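Local coordinates for putative ATP-grasp superfamily protein (PDB 3DF7) that is of unknown function but, as a putative member of the ATP-grasp superfamily, probably binds ATP, at residues R277-R282 with L299-L304. Sequence-based numbering, arbitrary orientation.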
ATOM      1  N   ARG A 277      -1.242   7.381 -19.612  1.00 10.66           N
ATOM      2  CA  ARG A 277      -2.390   6.693 -20.188  1.00 10.10           C
ATOM      3  C   ARG A 277      -3.230   6.254 -18.996  1.00 10.23           C
ATOM      4  O   ARG A 277      -2.981   5.201 -18.409  1.00  8.50           O
ATOM      5  CB  ARG A 277      -1.908   5.476 -20.981  1.00 11.34           C
ATOM      6  CG  ARG A 277      -2.977   4.732 -21.783  1.00 11.50           C
ATOM      7  CD  ARG A 277      -2.358   3.476 -22.382  1.00 15.07           C
ATOM      8  NE  ARG A 277      -1.103   3.792 -23.064  1.00 16.12           N
ATOM      9  CZ  ARG A 277      -0.090   2.943 -23.206  1.00 18.24           C
ATOM     10  NH1 ARG A 277      -0.179   1.715 -22.712  1.00 16.30           N
ATOM     11  NH2 ARG A 277       1.018   3.329 -23.828  1.00 15.81           N
ATOM     12  N   ARG A 278      -4.217   7.070 -18.637  1.00  9.11           N
ATOM     13  CA  ARG A 278      -5.064   6.783 -17.486  1.00  9.19           C
ATOM     14  C   ARG A 278      -5.638   5.370 -17.455  1.00  8.25           C
ATOM     15  O   ARG A 278      -6.251   4.897 -18.418  1.00  8.98           O
ATOM     16  CB  ARG A 278      -6.193   7.811 -17.385  1.00  8.06           C
ATOM     17  CG  ARG A 278      -7.090   7.613 -16.173  1.00  9.28           C
ATOM     18  CD  ARG A 278      -8.036   8.798 -15.961  1.00 12.82           C
ATOM     19  NE  ARG A 278      -7.364   9.920 -15.307  1.00 16.98           N
ATOM     20  CZ  ARG A 278      -7.154  11.106 -15.868  1.00 16.08           C
ATOM     21  NH1 ARG A 278      -7.557  11.341 -17.109  1.00 15.49           N
ATOM     22  NH2 ARG A 278      -6.545  12.064 -15.181  1.00 14.92           N
ATOM     23  N   GLN A 279      -5.443   4.711 -16.320  1.00  7.43           N
ATOM     24  CA  GLN A 279      -5.908   3.343 -16.119  1.00  8.04           C
ATOM     25  C   GLN A 279      -6.913   3.246 -14.982  1.00  7.79           C
ATOM     26  O   GLN A 279      -6.915   4.071 -14.069  1.00  6.20           O
ATOM     27  CB  GLN A 279      -4.726   2.440 -15.755  1.00  7.90           C
ATOM     28  CG  GLN A 279      -3.616   2.407 -16.779  1.00  7.63           C
ATOM     29  CD  GLN A 279      -4.076   1.785 -18.064  1.00  8.28           C
ATOM     30  OE1 GLN A 279      -4.012   2.401 -19.131  1.00 12.56           O
ATOM     31  NE2 GLN A 279      -4.563   0.559 -17.973  1.00  4.45           N
HETATM   32  N   MSE A 280      -7.772   2.234 -15.049  1.00  6.53           N
HETATM   33  CA  MSE A 280      -8.700   1.982 -13.962  1.00  8.32           C
HETATM   34  C   MSE A 280      -8.365   0.594 -13.438  1.00  8.35           C
HETATM   35  O   MSE A 280      -8.350  -0.375 -14.199  1.00  7.72           O
HETATM   36  CB  MSE A 280     -10.171   1.988 -14.404  1.00  7.33           C
HETATM   37  CG  MSE A 280     -11.107   1.532 -13.270  1.00 12.74           C
HETATM   38 SE   MSE A 280     -13.004   1.603 -13.635  1.00 19.82          SE
HETATM   39  CE  MSE A 280     -13.343   3.439 -13.098  1.00 12.19           C
ATOM     40  N   VAL A 281      -8.073   0.503 -12.146  1.00  8.92           N
ATOM     41  CA  VAL A 281      -7.789  -0.785 -11.531  1.00  9.34           C
ATOM     42  C   VAL A 281      -9.078  -1.125 -10.791  1.00 10.59           C
ATOM     43  O   VAL A 281      -9.637  -0.273 -10.105  1.00 10.11           O
ATOM     44  CB  VAL A 281      -6.621  -0.694 -10.506  1.00 10.97           C
ATOM     45  CG1 VAL A 281      -6.391  -2.055  -9.850  1.00 10.15           C
ATOM     46  CG2 VAL A 281      -5.344  -0.232 -11.197  1.00 11.20           C
ATOM     47  N   ARG A 282      -9.582  -2.341 -10.945  1.00 10.91           N
ATOM     48  CA  ARG A 282     -10.800  -2.685 -10.227  1.00 11.38           C
ATOM     49  C   ARG A 282     -10.865  -4.145  -9.840  1.00 11.68           C
ATOM     50  O   ARG A 282     -10.384  -5.023 -10.560  1.00  9.89           O
ATOM     51  CB  ARG A 282     -12.044  -2.312 -11.046  1.00 13.97           C
ATOM     52  CG  ARG A 282     -12.277  -3.162 -12.280  1.00 13.70           C
ATOM     53  CD  ARG A 282     -13.457  -2.642 -13.106  1.00 16.03           C
ATOM     54  NE  ARG A 282     -13.635  -3.438 -14.315  1.00 12.88           N
ATOM     55  CZ  ARG A 282     -14.402  -3.100 -15.347  1.00 14.89           C
ATOM     56  NH1 ARG A 282     -15.091  -1.962 -15.340  1.00 12.37           N
ATOM     57  NH2 ARG A 282     -14.466  -3.905 -16.397  1.00 11.81           N
ATOM     58  N   LEU A 299      -8.613  -9.105 -10.605  1.00  9.91           N
ATOM     59  CA  LEU A 299      -8.213  -7.714 -10.495  1.00 10.74           C
ATOM     60  C   LEU A 299      -7.873  -7.309 -11.918  1.00  8.89           C
ATOM     61  O   LEU A 299      -7.043  -7.945 -12.570  1.00 10.51           O
ATOM     62  CB  LEU A 299      -6.992  -7.555  -9.591  1.00 10.63           C
ATOM     63  CG  LEU A 299      -6.671  -6.089  -9.278  1.00 12.92           C
ATOM     64  CD1 LEU A 299      -7.749  -5.505  -8.372  1.00 13.44           C
ATOM     65  CD2 LEU A 299      -5.317  -5.988  -8.614  1.00 15.39           C
ATOM     66  N   GLU A 300      -8.531  -6.264 -12.404  1.00  8.28           N
ATOM     67  CA  GLU A 300      -8.313  -5.801 -13.764  1.00  7.35           C
ATOM     68  C   GLU A 300      -7.619  -4.455 -13.776  1.00  7.51           C
ATOM     69  O   GLU A 300      -7.659  -3.713 -12.795  1.00  7.07           O
ATOM     70  CB  GLU A 300      -9.651  -5.634 -14.499  1.00  9.62           C
ATOM     71  CG  GLU A 300     -10.629  -6.781 -14.391  1.00 11.73           C
ATOM     72  CD  GLU A 300     -12.034  -6.363 -14.791  1.00 10.98           C
ATOM     73  OE1 GLU A 300     -12.238  -6.004 -15.972  1.00 11.68           O
ATOM     74  OE2 GLU A 300     -12.932  -6.380 -13.921  1.00 11.00           O
ATOM     75  N   ILE A 301      -6.985  -4.163 -14.907  1.00  8.16           N
ATOM     76  CA  ILE A 301      -6.318  -2.892 -15.155  1.00  8.53           C
ATOM     77  C   ILE A 301      -6.727  -2.567 -16.588  1.00 10.54           C
ATOM     78  O   ILE A 301      -6.307  -3.246 -17.528  1.00 11.47           O
ATOM     79  CB  ILE A 301      -4.789  -3.008 -15.080  1.00  9.71           C
ATOM     80  CG1 ILE A 301      -4.374  -3.646 -13.750  1.00  8.76           C
ATOM     81  CG2 ILE A 301      -4.167  -1.624 -15.204  1.00  9.16           C
ATOM     82  CD1 ILE A 301      -2.878  -3.827 -13.604  1.00  7.95           C
ATOM     83  N   ILE A 302      -7.560  -1.544 -16.758  1.00 10.70           N
ATOM     84  CA  ILE A 302      -8.046  -1.188 -18.090  1.00 11.90           C
ATOM     85  C   ILE A 302      -7.853   0.282 -18.435  1.00 11.87           C
ATOM     86  O   ILE A 302      -7.858   1.138 -17.554  1.00  9.06           O
ATOM     87  CB  ILE A 302      -9.551  -1.485 -18.214  1.00 13.18           C
ATOM     88  CG1 ILE A 302     -10.331  -0.579 -17.258  1.00 14.85           C
ATOM     89  CG2 ILE A 302      -9.829  -2.943 -17.870  1.00 16.63           C
ATOM     90  CD1 ILE A 302     -11.831  -0.809 -17.269  1.00 16.80           C
ATOM     91  N   ASP A 303      -7.694   0.578 -19.722  1.00 12.38           N
ATOM     92  CA  ASP A 303      -7.537   1.967 -20.138  1.00 13.79           C
ATOM     93  C   ASP A 303      -8.841   2.697 -19.840  1.00 15.28           C
ATOM     94  O   ASP A 303      -9.930   2.157 -20.075  1.00 14.35           O
ATOM     95  CB  ASP A 303      -7.254   2.089 -21.641  1.00 14.76           C
ATOM     96  CG  ASP A 303      -5.994   1.378 -22.071  1.00 16.86           C
ATOM     97  OD1 ASP A 303      -4.985   1.403 -21.330  1.00 14.66           O
ATOM     98  OD2 ASP A 303      -6.010   0.810 -23.182  1.00 20.43           O
ATOM     99  N   LEU A 304      -8.723   3.919 -19.330  1.00 15.83           N
ATOM    100  CA  LEU A 304      -9.876   4.754 -19.004  1.00 21.47           C
ATOM    101  C   LEU A 304      -9.778   6.019 -19.861  1.00 26.57           C
ATOM    102  O   LEU A 304      -8.706   6.613 -19.976  1.00 29.68           O
ATOM    103  CB  LEU A 304      -9.871   5.109 -17.513  1.00 15.49           C
ATOM    104  CG  LEU A 304     -11.163   5.669 -16.914  1.00 16.83           C
ATOM    105  CD1 LEU A 304     -12.292   4.650 -17.056  1.00 15.24           C
ATOM    106  CD2 LEU A 304     -10.929   5.999 -15.443  1.00 14.32           C
TER
HETATM  107  O   HOH W   1      -2.410   0.136 -21.787  1.00 17.49           O
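Arg277 and Asp303 meet through a water where strands 279-285 and 297-303 come together as antiparallel neighbours in the large sheet of this ATP-grasp-like chain. The water accepts from Arg277 NH1 and donates to Asp303 OD1, and it lies in the guanidinium plane; the guanidinium and carboxylate planes are 90° apart. At Arg278 the backbone extends the ladder past the strand end, since Leu304 N donates to Arg278 O at 2.8 Å. CG of Arg278, set anti to the backbone N (chi1 -178°), passes CB of Leu304 at 4.0 Å, while the guanidinium reaches on to Pro201 O, Ala202 O and the carboxylate of Asp305. Gln279 pairs with Asp303 without direct backbone bonds; its CA-H points to Ile302 O. Met280 and Ile302 form a hydrogen-bonded pair with two N-H...O bonds, and Met280 CB rests 3.8 Å from Ile302 CG1. Val281 lies on the other face of the sheet with Ile301, its CG1 4.0 Å from Leu299 CD1, and Leu299 in turn packs on Val22 and Ala26 of helix 18-35. Arg282 closes the segment, exchanging two backbone bonds with Glu300 and gripping its carboxylate side-on with two nitrogens. NH2 approaches Glu300 OE1 at 3.1 Å on the syn side, whereas NE reaches Glu300 OE2, also at 3.1 Å, from 56° out of the carboxylate plane; Ser284 OG is a further partner of OE2. An alanine in place of Arg282 would probably leave the Glu300 carboxylate without the two nitrogens that grip it, and the end of Ile302 without the guanidinium it rests on. Ile302 CD1 lies over one face of the Arg282 guanidinium, 3.9 Å above the plane at its centre.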